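Local coordinates for DUF3863 domain-containing protein (Parabacteroides distasonis, PDB 3LM3) that is of unknown function but may act as a glycoside hydrolase or deacetylase, at residues 366-371 / 384-389; 187-192 / 341-346; 392-397 / 409-414. All coordinates share one frame; numbering follows the deposited sequence. Where two conformers were deposited one is given.

In the fold
Contacts 1 and 2 are buried, and both involve the four-stranded antiparallel sheet. Contact 1 pairs two of its strands, 367-374 and the outermost 383-389. Contact 2 sets a loop against strand 341-346, the outermost strand on the other side. Contact 3 is only partly buried and joins two parts of the long loop between strand 383-389 and helix 434-443. The chemistry follows: a backbone ladder and a salt bridge in contact 1, aromatic rings in contact 2, and a proline on a tryptophan with sparse apolar touches in contact 3. Arg-368 NH1 reaches Ser-187 O to tie contact 1 to contact 2, and Arg-389 N reaches Asn-413 OD1 to tie it to contact 3.

Contact 1 (366-371 / 384-389); sequences EFRLAL and VIDFTR
Arg-368 and Asp-386 form a salt bridge across a beta hairpin, on the same face of its two antiparallel strands. The guanidinium approaches side-on and uses two nitrogens, one for each carboxylate oxygen. NE of Arg-368 lies 2.9 Å from OD1 of Asp-386, and NH2 of Arg-368 lies 2.8 Å from OD2 of Asp-386. Both oxygens sit near the guanidinium plane, but the nitrogens come from above the carboxylate plane, and the two flat groups are 61° apart. Thr-388 OG1 donates to Asp-386 OD1 from the opposite face of the carboxylate at 2.8 Å. OD1 therefore accepts two hydrogen bonds. OD2 also accepts from Gln-417 N, and Asp-185 is a second acidic partner of Arg-368.

The other face is mostly apolar. Phe-387 CG is anti to its backbone N (chi1 180°), which carries the ring toward the neighbouring strand. The ring turns its edge, at CE1, to CD2 of Phe-367, 3.6 Å away. The ring planes meet at 55°, neither stacked nor perpendicular. Leu-369 CD1 touches both Phe-387 CD1 and Val-384 CG1, crossing Val-384 at about a right angle. Helix 434-443 packs on the two phenylalanines.

Backbone bonds join Arg-368 with Thr-388 in both directions. A classic beta bulge follows, where Ile-385 and Asp-386 both face Ala-370. There Ala-370 O takes a bond from Ile-385 N at 2.9 Å and a weak one from Asp-386 N at 3.5 Å.

Contact 2 (187-192 / 341-346); sequences SPSYPF and YRFVER
Tyr-190 lies between Tyr-341 and Phe-343 and touches both. Its CB sits over one face of the Tyr-341 ring, 3.5 Å from the centroid and 17° off the normal, a CH-pi contact. The Tyr-190 ring then turns its edge to that same Tyr-341 ring, with the planes at 74°. Phe-343 in turn points its edge at a face of Tyr-190. Its CZ stands 3.5 Å above the plane of the Tyr-190 ring, over the centre, and the planes are at 79°. Two T-shaped pairs therefore share Tyr-190.

The hydroxyl of Tyr-341 passes beyond Tyr-190 to the next residue. It donates to Pro-191 O at 2.6 Å, tilted slightly from the carbonyl plane. The Pro-191 ring crosses the tyrosine at about a right angle, with CD 3.7 Å from Tyr-341 OH.

This aromatic cluster joins a loop to an outer strand of the four-stranded antiparallel sheet. Tyr-341 and Phe-343 are two residues apart on that strand. Both have CG anti to the carbonyl carbon, and both side chains leave the strand toward the loop. Strand 357-363 holds their backbones through Met-363 and Trp-361.

Farther out, the Tyr-190 hydroxyl hydrogen-bonds with His-269 ND1 and Trp-281 N, which anchor the far end of its ring, and Trp-329 NE1 is a second partner of Tyr-341 OH. On the loop side, Pro-191 rests on Val-213 and Leu-215 of strand 213-216.

Contact 3 (392-397 / 409-414); sequences LQAHEP and WSLINK
Glu-396 and Trp-409 both carry CG anti to the carbonyl carbon (chi1 -65° and -69°), and their side chains meet obliquely. A CH-pi contact of Pro-397 with the same Trp-409 helps join the two segments. Both are irregular and belong to the long loop between strand 383-389 and helix 434-443. They run in roughly opposite senses. The Glu-396 chain is extended beyond CG. Its CD comes to the rim of the indole, 3.6 Å from Trp-409 CZ3.

Pro-397 covers one face of the indole. Its CD lies 3.6 Å from the centroid of the six-membered ring of Trp-409, 14° off the normal. CG of Pro-397 sits over the side of the indole nearer NE1, 3.7 Å from Trp-409 CE2. Trp-409 NE1 hydrogen-bonds to Ala-406 O, and the Glu-396 carboxylate forms a salt bridge with Arg-120.

Toward the other end the contact thins to single touches. In one of the two conformers of Leu-411, its CD1 comes to 4.0 Å from Ala-394 CB. Leu-392 CD1 reaches the amide of Asn-413. No direct hydrogen bond links the segments. One water donates to His-395 O at 3.2 Å and, weakly, to Ser-410 O at 3.3 Å.

Contact 1 (366-371 / 384-389)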
loop_
_atom_site.group_PDB
_atom_site.type_symbol
_atom_site.label_atom_id
_atom_site.label_comp_id
_atom_site.label_asym_id
_atom_site.label_seq_id
_atom_site.Cartn_x
_atom_site.Cartn_y
_atom_site.Cartn_z
ATOM N N GLU A 366 -1.499 7.450 -18.550
ATOM C CA GLU A 366 -2.272 8.649 -18.830
ATOM C C GLU A 366 -3.586 8.792 -18.069
ATOM O O GLU A 366 -4.083 9.899 -17.973
ATOM C CB GLU A 366 -2.465 8.818 -20.324
ATOM C CG GLU A 366 -1.162 9.238 -21.013
ATOM C CD GLU A 366 -1.345 9.543 -22.495
ATOM O OE1 GLU A 366 -1.594 8.604 -23.271
ATOM O OE2 GLU A 366 -1.240 10.730 -22.848
ATOM N N PHE A 367 -4.137 7.695 -17.546
ATOM C CA PHE A 367 -5.342 7.772 -16.724
ATOM C C PHE A 367 -5.589 6.467 -15.975
ATOM O O PHE A 367 -5.027 5.417 -16.310
ATOM C CB PHE A 367 -6.582 8.115 -17.559
ATOM C CG PHE A 367 -6.958 7.072 -18.590
ATOM C CD1 PHE A 367 -6.444 7.127 -19.879
ATOM C CD2 PHE A 367 -7.849 6.052 -18.284
ATOM C CE1 PHE A 367 -6.818 6.179 -20.843
ATOM C CE2 PHE A 367 -8.208 5.090 -19.235
ATOM C CZ PHE A 367 -7.682 5.161 -20.520
ATOM N N ARG A 368 -6.453 6.567 -14.970
ATOM C CA ARG A 368 -7.138 5.379 -14.475
ATOM C C ARG A 368 -8.624 5.526 -14.714
ATOM O O ARG A 368 -9.160 6.643 -14.779
ATOM C CB ARG A 368 -6.823 5.106 -12.991
ATOM C CG ARG A 368 -7.421 6.110 -12.018
ATOM C CD ARG A 368 -7.188 5.779 -10.566
ATOM N NE ARG A 368 -8.190 6.420 -9.731
ATOM C CZ ARG A 368 -8.243 6.363 -8.415
ATOM N NH1 ARG A 368 -7.264 5.800 -7.711
ATOM N NH2 ARG A 368 -9.268 6.884 -7.780
ATOM N N LEU A 369 -9.280 4.382 -14.795
ATOM C CA LEU A 369 -10.695 4.284 -15.108
ATOM C C LEU A 369 -11.287 3.089 -14.371
ATOM O O LEU A 369 -10.753 2.002 -14.463
ATOM C CB LEU A 369 -10.898 4.080 -16.608
ATOM C CG LEU A 369 -12.295 3.757 -17.142
ATOM C CD1 LEU A 369 -13.214 4.990 -17.058
ATOM C CD2 LEU A 369 -12.221 3.284 -18.618
ATOM N N ALA A 370 -12.423 3.313 -13.704
ATOM C CA ALA A 370 -13.197 2.226 -13.079
ATOM C C ALA A 370 -14.624 2.197 -13.605
ATOM O O ALA A 370 -15.299 3.239 -13.659
ATOM C CB ALA A 370 -13.257 2.412 -11.571
ATOM N N LEU A 371 -15.083 0.996 -13.937
ATOM C CA LEU A 371 -16.440 0.750 -14.388
ATOM C C LEU A 371 -17.101 -0.171 -13.355
ATOM O O LEU A 371 -16.468 -1.136 -12.883
ATOM C CB LEU A 371 -16.422 0.057 -15.752
ATOM C CG LEU A 371 -15.699 0.790 -16.877
ATOM C CD1 LEU A 371 -15.699 -0.086 -18.151
ATOM C CD2 LEU A 371 -16.330 2.138 -17.132
ATOM N N VAL A 384 -19.216 4.410 -15.439
ATOM C CA VAL A 384 -17.963 4.988 -15.009
ATOM C C VAL A 384 -18.150 5.537 -13.608
ATOM O O VAL A 384 -18.956 6.434 -13.376
ATOM C CB VAL A 384 -17.520 6.150 -15.938
ATOM C CG1 VAL A 384 -16.197 6.789 -15.445
ATOM C CG2 VAL A 384 -17.346 5.685 -17.385
ATOM N N ILE A 385 -17.359 5.014 -12.657
ATOM C CA ILE A 385 -17.332 5.550 -11.300
ATOM C C ILE A 385 -16.038 6.299 -10.969
ATOM O O ILE A 385 -15.959 6.982 -9.943
ATOM C CB ILE A 385 -17.624 4.483 -10.205
ATOM C CG1 ILE A 385 -16.515 3.438 -10.108
ATOM C CG2 ILE A 385 -18.988 3.837 -10.476
ATOM C CD1 ILE A 385 -16.586 2.623 -8.782
ATOM N N ASP A 386 -15.018 6.159 -11.813
ATOM C CA ASP A 386 -13.771 6.908 -11.649
ATOM C C ASP A 386 -13.170 7.107 -13.027
ATOM O O ASP A 386 -13.053 6.163 -13.805
ATOM C CB ASP A 386 -12.776 6.158 -10.740
ATOM C CG ASP A 386 -11.641 7.032 -10.260
ATOM O OD1 ASP A 386 -10.671 7.194 -11.053
ATOM O OD2 ASP A 386 -11.723 7.480 -9.078
ATOM N N PHE A 387 -12.772 8.337 -13.330
ATOM C CA PHE A 387 -11.943 8.636 -14.481
ATOM C C PHE A 387 -11.038 9.762 -14.045
ATOM O O PHE A 387 -11.503 10.893 -13.825
ATOM C CB PHE A 387 -12.779 9.020 -15.702
ATOM C CG PHE A 387 -11.945 9.340 -16.909
ATOM C CD1 PHE A 387 -11.126 8.358 -17.479
ATOM C CD2 PHE A 387 -11.982 10.591 -17.482
ATOM C CE1 PHE A 387 -10.338 8.648 -18.576
ATOM C CE2 PHE A 387 -11.189 10.881 -18.598
ATOM C CZ PHE A 387 -10.386 9.908 -19.144
ATOM N N THR A 388 -9.762 9.437 -13.835
ATOM C CA THR A 388 -8.791 10.360 -13.295
ATOM C C THR A 388 -7.661 10.462 -14.311
ATOM O O THR A 388 -6.966 9.490 -14.569
ATOM C CB THR A 388 -8.264 9.842 -11.944
ATOM O OG1 THR A 388 -9.343 9.649 -11.030
ATOM C CG2 THR A 388 -7.257 10.815 -11.310
ATOM N N ARG A 389 -7.503 11.640 -14.914
ATOM C CA ARG A 389 -6.481 11.863 -15.926
ATOM C C ARG A 389 -5.156 12.274 -15.329
ATOM O O ARG A 389 -5.095 13.060 -14.419
ATOM C CB ARG A 389 -6.966 12.951 -16.892
ATOM C CG ARG A 389 -8.083 12.478 -17.769
ATOM C CD ARG A 389 -8.542 13.550 -18.719
ATOM N NE ARG A 389 -7.540 13.827 -19.732
ATOM C CZ ARG A 389 -7.809 14.386 -20.891
ATOM N NH1 ARG A 389 -9.062 14.726 -21.205
ATOM N NH2 ARG A 389 -6.828 14.586 -21.742
#

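Contact 2 (187-192 / 341-346)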
loop_
_atom_site.group_PDB
_atom_site.type_symbol
_atom_site.label_atom_id
_atom_site.label_comp_id
_atom_site.label_asym_id
_atom_site.label_seq_id
_atom_site.Cartn_x
_atom_site.Cartn_y
_atom_site.Cartn_z
ATOM N N SER A 187 -4.265 7.618 -7.553
ATOM C CA SER A 187 -3.116 6.952 -8.160
ATOM C C SER A 187 -3.461 5.586 -8.727
ATOM O O SER A 187 -4.525 5.031 -8.426
ATOM C CB SER A 187 -2.005 6.807 -7.137
ATOM O OG SER A 187 -2.223 5.711 -6.225
ATOM N N PRO A 188 -2.547 4.994 -9.506
ATOM C CA PRO A 188 -2.615 3.547 -9.722
ATOM C C PRO A 188 -2.377 2.798 -8.433
ATOM O O PRO A 188 -1.735 3.307 -7.519
ATOM C CB PRO A 188 -1.453 3.254 -10.705
ATOM C CG PRO A 188 -1.151 4.615 -11.336
ATOM C CD PRO A 188 -1.386 5.594 -10.207
ATOM N N SER A 189 -2.903 1.577 -8.347
ATOM C CA SER A 189 -2.692 0.734 -7.184
ATOM C C SER A 189 -1.513 -0.200 -7.356
ATOM O O SER A 189 -1.028 -0.742 -6.373
ATOM C CB SER A 189 -3.941 -0.040 -6.841
ATOM O OG SER A 189 -4.224 -1.031 -7.798
ATOM N N TYR A 190 -1.060 -0.414 -8.572
ATOM C CA TYR A 190 0.125 -1.228 -8.841
ATOM C C TYR A 190 1.297 -0.297 -9.108
ATOM O O TYR A 190 1.137 0.948 -9.139
ATOM C CB TYR A 190 -0.132 -2.216 -9.988
ATOM C CG TYR A 190 -0.462 -3.661 -9.587
ATOM C CD1 TYR A 190 -1.074 -3.974 -8.368
ATOM C CD2 TYR A 190 -0.202 -4.693 -10.481
ATOM C CE1 TYR A 190 -1.361 -5.284 -8.035
ATOM C CE2 TYR A 190 -0.488 -6.015 -10.160
ATOM C CZ TYR A 190 -1.087 -6.304 -8.940
ATOM O OH TYR A 190 -1.457 -7.611 -8.655
ATOM N N PRO A 191 2.503 -0.866 -9.255
ATOM C CA PRO A 191 3.690 -0.015 -9.169
ATOM C C PRO A 191 3.830 0.923 -10.349
ATOM O O PRO A 191 3.441 0.604 -11.479
ATOM C CB PRO A 191 4.839 -1.013 -9.150
ATOM C CG PRO A 191 4.193 -2.238 -8.518
ATOM C CD PRO A 191 2.839 -2.303 -9.153
ATOM N N PHE A 192 4.371 2.111 -10.077
ATOM C CA PHE A 192 4.624 3.106 -11.115
ATOM C C PHE A 192 5.762 4.021 -10.696
ATOM O O PHE A 192 6.090 4.096 -9.514
ATOM C CB PHE A 192 3.364 3.949 -11.413
ATOM C CG PHE A 192 2.861 4.766 -10.224
ATOM C CD1 PHE A 192 2.117 4.167 -9.231
ATOM C CD2 PHE A 192 3.136 6.130 -10.113
ATOM C CE1 PHE A 192 1.648 4.892 -8.152
ATOM C CE2 PHE A 192 2.678 6.857 -9.016
ATOM C CZ PHE A 192 1.952 6.239 -8.034
ATOM N N TYR A 341 -2.284 -1.808 -16.434
ATOM C CA TYR A 341 -2.883 -2.734 -15.481
ATOM C C TYR A 341 -4.400 -2.802 -15.598
ATOM O O TYR A 341 -5.074 -1.786 -15.832
ATOM C CB TYR A 341 -2.546 -2.347 -14.059
ATOM C CG TYR A 341 -1.084 -2.149 -13.771
ATOM C CD1 TYR A 341 -0.145 -3.160 -13.996
ATOM C CD2 TYR A 341 -0.627 -0.956 -13.223
ATOM C CE1 TYR A 341 1.200 -2.990 -13.688
ATOM C CE2 TYR A 341 0.716 -0.765 -12.908
ATOM C CZ TYR A 341 1.622 -1.784 -13.155
ATOM O OH TYR A 341 2.954 -1.625 -12.804
ATOM N N ARG A 342 -4.909 -4.014 -15.469
ATOM C CA ARG A 342 -6.340 -4.283 -15.482
ATOM C C ARG A 342 -6.680 -5.224 -14.340
ATOM O O ARG A 342 -5.902 -6.139 -14.033
ATOM C CB ARG A 342 -6.753 -4.941 -16.793
ATOM C CG ARG A 342 -6.611 -4.021 -17.983
ATOM C CD ARG A 342 -6.844 -4.746 -19.290
ATOM N NE ARG A 342 -5.829 -5.768 -19.449
ATOM C CZ ARG A 342 -5.897 -6.844 -20.225
ATOM N NH1 ARG A 342 -6.972 -7.082 -20.983
ATOM N NH2 ARG A 342 -4.860 -7.687 -20.255
ATOM N N PHE A 343 -7.841 -4.977 -13.726
ATOM C CA PHE A 343 -8.417 -5.852 -12.723
ATOM C C PHE A 343 -9.898 -6.015 -12.946
ATOM O O PHE A 343 -10.550 -5.084 -13.415
ATOM C CB PHE A 343 -8.186 -5.301 -11.307
ATOM C CG PHE A 343 -6.746 -5.095 -10.986
ATOM C CD1 PHE A 343 -5.953 -6.157 -10.591
ATOM C CD2 PHE A 343 -6.165 -3.846 -11.105
ATOM C CE1 PHE A 343 -4.595 -5.976 -10.368
ATOM C CE2 PHE A 343 -4.786 -3.667 -10.854
ATOM C CZ PHE A 343 -4.020 -4.736 -10.473
ATOM N N VAL A 344 -10.405 -7.186 -12.589
ATOM C CA VAL A 344 -11.844 -7.473 -12.581
ATOM C C VAL A 344 -12.177 -8.146 -11.258
ATOM O O VAL A 344 -11.454 -9.063 -10.832
ATOM C CB VAL A 344 -12.250 -8.393 -13.742
ATOM C CG1 VAL A 344 -13.729 -8.799 -13.620
ATOM C CG2 VAL A 344 -11.955 -7.732 -15.084
ATOM N N GLU A 345 -13.233 -7.697 -10.593
ATOM C CA GLU A 345 -13.647 -8.295 -9.323
ATOM C C GLU A 345 -15.144 -8.291 -9.194
ATOM O O GLU A 345 -15.773 -7.299 -9.496
ATOM C CB GLU A 345 -13.073 -7.503 -8.159
ATOM C CG GLU A 345 -13.444 -8.098 -6.798
ATOM C CD GLU A 345 -13.465 -7.131 -5.662
ATOM O OE1 GLU A 345 -13.001 -5.985 -5.821
ATOM O OE2 GLU A 345 -13.907 -7.544 -4.542
ATOM N N ARG A 346 -15.696 -9.401 -8.725
ATOM C CA ARG A 346 -17.058 -9.425 -8.188
ATOM C C ARG A 346 -17.002 -9.512 -6.677
ATOM O O ARG A 346 -16.025 -9.996 -6.097
ATOM C CB ARG A 346 -17.891 -10.562 -8.759
ATOM C CG ARG A 346 -18.248 -10.349 -10.182
ATOM C CD ARG A 346 -19.027 -11.518 -10.743
ATOM N NE ARG A 346 -19.490 -11.195 -12.083
ATOM C CZ ARG A 346 -20.414 -11.895 -12.746
ATOM N NH1 ARG A 346 -20.960 -12.972 -12.207
ATOM N NH2 ARG A 346 -20.773 -11.497 -13.959
#

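Contact 3 (392-397 / 409-414)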
loop_
_atom_site.group_PDB
_atom_site.type_symbol
_atom_site.label_atom_id
_atom_site.label_comp_id
_atom_site.label_asym_id
_atom_site.label_seq_id
_atom_site.Cartn_x
_atom_site.Cartn_y
_atom_site.Cartn_z
ATOM N N LEU A 392 -3.095 15.723 -17.522
ATOM C CA LEU A 392 -3.310 17.041 -16.967
ATOM C C LEU A 392 -2.218 17.389 -15.940
ATOM O O LEU A 392 -1.755 16.527 -15.182
ATOM C CB LEU A 392 -4.705 17.114 -16.310
ATOM C CG LEU A 392 -5.911 16.825 -17.208
ATOM C CD1 LEU A 392 -7.214 16.808 -16.414
ATOM C CD2 LEU A 392 -5.979 17.863 -18.339
ATOM N N GLN A 393 -1.798 18.644 -15.898
ATOM C CA GLN A 393 -0.852 19.091 -14.875
ATOM C C GLN A 393 -1.425 18.841 -13.485
ATOM O O GLN A 393 -2.611 19.061 -13.254
ATOM C CB GLN A 393 -0.480 20.589 -15.034
ATOM C CG GLN A 393 0.594 21.043 -14.055
ATOM C CD GLN A 393 1.164 22.428 -14.312
ATOM O OE1 GLN A 393 0.743 23.132 -15.222
ATOM N NE2 GLN A 393 2.141 22.818 -13.496
ATOM N N ALA A 394 -0.591 18.342 -12.575
ATOM C CA ALA A 394 -0.961 18.156 -11.193
ATOM C C ALA A 394 -0.049 18.984 -10.294
ATOM O O ALA A 394 1.040 19.420 -10.699
ATOM C CB ALA A 394 -0.882 16.635 -10.817
ATOM N N HIS A 395 -0.536 19.232 -9.089
ATOM C CA HIS A 395 0.128 20.034 -8.049
ATOM C C HIS A 395 -0.077 19.417 -6.682
ATOM O O HIS A 395 -1.234 19.080 -6.371
ATOM C CB HIS A 395 -0.503 21.434 -7.978
ATOM C CG HIS A 395 -0.513 22.156 -9.281
ATOM N ND1 HIS A 395 -1.595 22.136 -10.141
ATOM C CD2 HIS A 395 0.440 22.895 -9.885
ATOM C CE1 HIS A 395 -1.300 22.838 -11.218
ATOM N NE2 HIS A 395 -0.076 23.311 -11.088
ATOM N N GLU A 396 0.946 19.373 -5.840
ATOM C CA GLU A 396 0.801 18.962 -4.466
ATOM C C GLU A 396 0.629 20.180 -3.571
ATOM O O GLU A 396 0.959 21.308 -3.975
ATOM C CB GLU A 396 2.056 18.177 -4.024
ATOM C CG GLU A 396 2.306 16.854 -4.714
ATOM C CD GLU A 396 3.657 16.280 -4.367
ATOM O OE1 GLU A 396 4.547 17.013 -3.846
ATOM O OE2 GLU A 396 3.808 15.053 -4.540
ATOM N N PRO A 397 0.166 19.949 -2.341
ATOM C CA PRO A 397 0.131 21.072 -1.377
ATOM C C PRO A 397 1.484 21.717 -1.145
ATOM O O PRO A 397 2.512 21.048 -1.164
ATOM C CB PRO A 397 -0.407 20.412 -0.105
ATOM C CG PRO A 397 -1.119 19.223 -0.579
ATOM C CD PRO A 397 -0.400 18.717 -1.769
ATOM N N TRP A 409 -4.027 15.197 -0.124
ATOM C CA TRP A 409 -3.087 15.077 -1.240
ATOM C C TRP A 409 -3.681 14.324 -2.434
ATOM O O TRP A 409 -2.950 13.912 -3.331
ATOM C CB TRP A 409 -1.804 14.383 -0.767
ATOM C CG TRP A 409 -0.999 15.226 0.171
ATOM C CD1 TRP A 409 -1.389 15.686 1.389
ATOM C CD2 TRP A 409 0.339 15.707 -0.027
ATOM N NE1 TRP A 409 -0.393 16.438 1.948
ATOM C CE2 TRP A 409 0.675 16.475 1.096
ATOM C CE3 TRP A 409 1.272 15.601 -1.064
ATOM C CZ2 TRP A 409 1.899 17.124 1.215
ATOM C CZ3 TRP A 409 2.500 16.202 -0.923
ATOM C CH2 TRP A 409 2.791 16.985 0.191
ATOM N N SER A 410 -4.995 14.140 -2.458
ATOM C CA SER A 410 -5.607 13.367 -3.529
ATOM C C SER A 410 -5.476 14.021 -4.883
ATOM O O SER A 410 -5.510 15.244 -5.005
ATOM C CB SER A 410 -7.079 13.093 -3.235
ATOM O OG SER A 410 -7.226 12.293 -2.060
ATOM N N LEU A 411 -5.339 13.186 -5.898
ATOM C CA LEU A 411 -5.318 13.634 -7.291
ATOM C C LEU A 411 -6.691 13.324 -7.880
ATOM O O LEU A 411 -7.050 12.160 -8.116
ATOM C CB LEU A 411 -4.176 12.947 -8.052
ATOM C CG LEU A 411 -3.780 13.587 -9.387
ATOM C CD1 LEU A 411 -2.383 13.116 -9.827
ATOM C CD2 LEU A 411 -4.843 13.320 -10.484
ATOM N N ILE A 412 -7.494 14.371 -8.081
ATOM C CA ILE A 412 -8.885 14.234 -8.495
ATOM C C ILE A 412 -9.153 15.256 -9.583
ATOM O O ILE A 412 -8.731 16.433 -9.458
ATOM C CB ILE A 412 -9.813 14.483 -7.277
ATOM C CG1 ILE A 412 -9.689 13.338 -6.280
ATOM C CG2 ILE A 412 -11.290 14.614 -7.673
ATOM C CD1 ILE A 412 -10.421 13.542 -4.941
ATOM N N ASN A 413 -9.797 14.832 -10.660
ATOM C CA ASN A 413 -10.199 15.779 -11.682
ATOM C C ASN A 413 -11.585 15.390 -12.199
ATOM O O ASN A 413 -12.563 15.821 -11.598
ATOM C CB ASN A 413 -9.115 15.987 -12.758
ATOM C CG ASN A 413 -8.461 14.701 -13.222
ATOM O OD1 ASN A 413 -9.091 13.849 -13.826
ATOM N ND2 ASN A 413 -7.147 14.619 -13.017
ATOM N N LYS A 414 -11.710 14.538 -13.206
ATOM C CA LYS A 414 -13.025 14.364 -13.873
ATOM C C LYS A 414 -14.098 13.670 -12.999
ATOM O O LYS A 414 -15.120 14.273 -12.651
ATOM C CB LYS A 414 -12.862 13.642 -15.219
ATOM C CG LYS A 414 -11.887 14.321 -16.200
ATOM C CD LYS A 414 -12.148 15.839 -16.337
ATOM C CE LYS A 414 -11.556 16.450 -17.645
ATOM N NZ LYS A 414 -12.392 16.186 -18.869
HETATM O O HOH W 1 -2.916 17.201 -4.352
#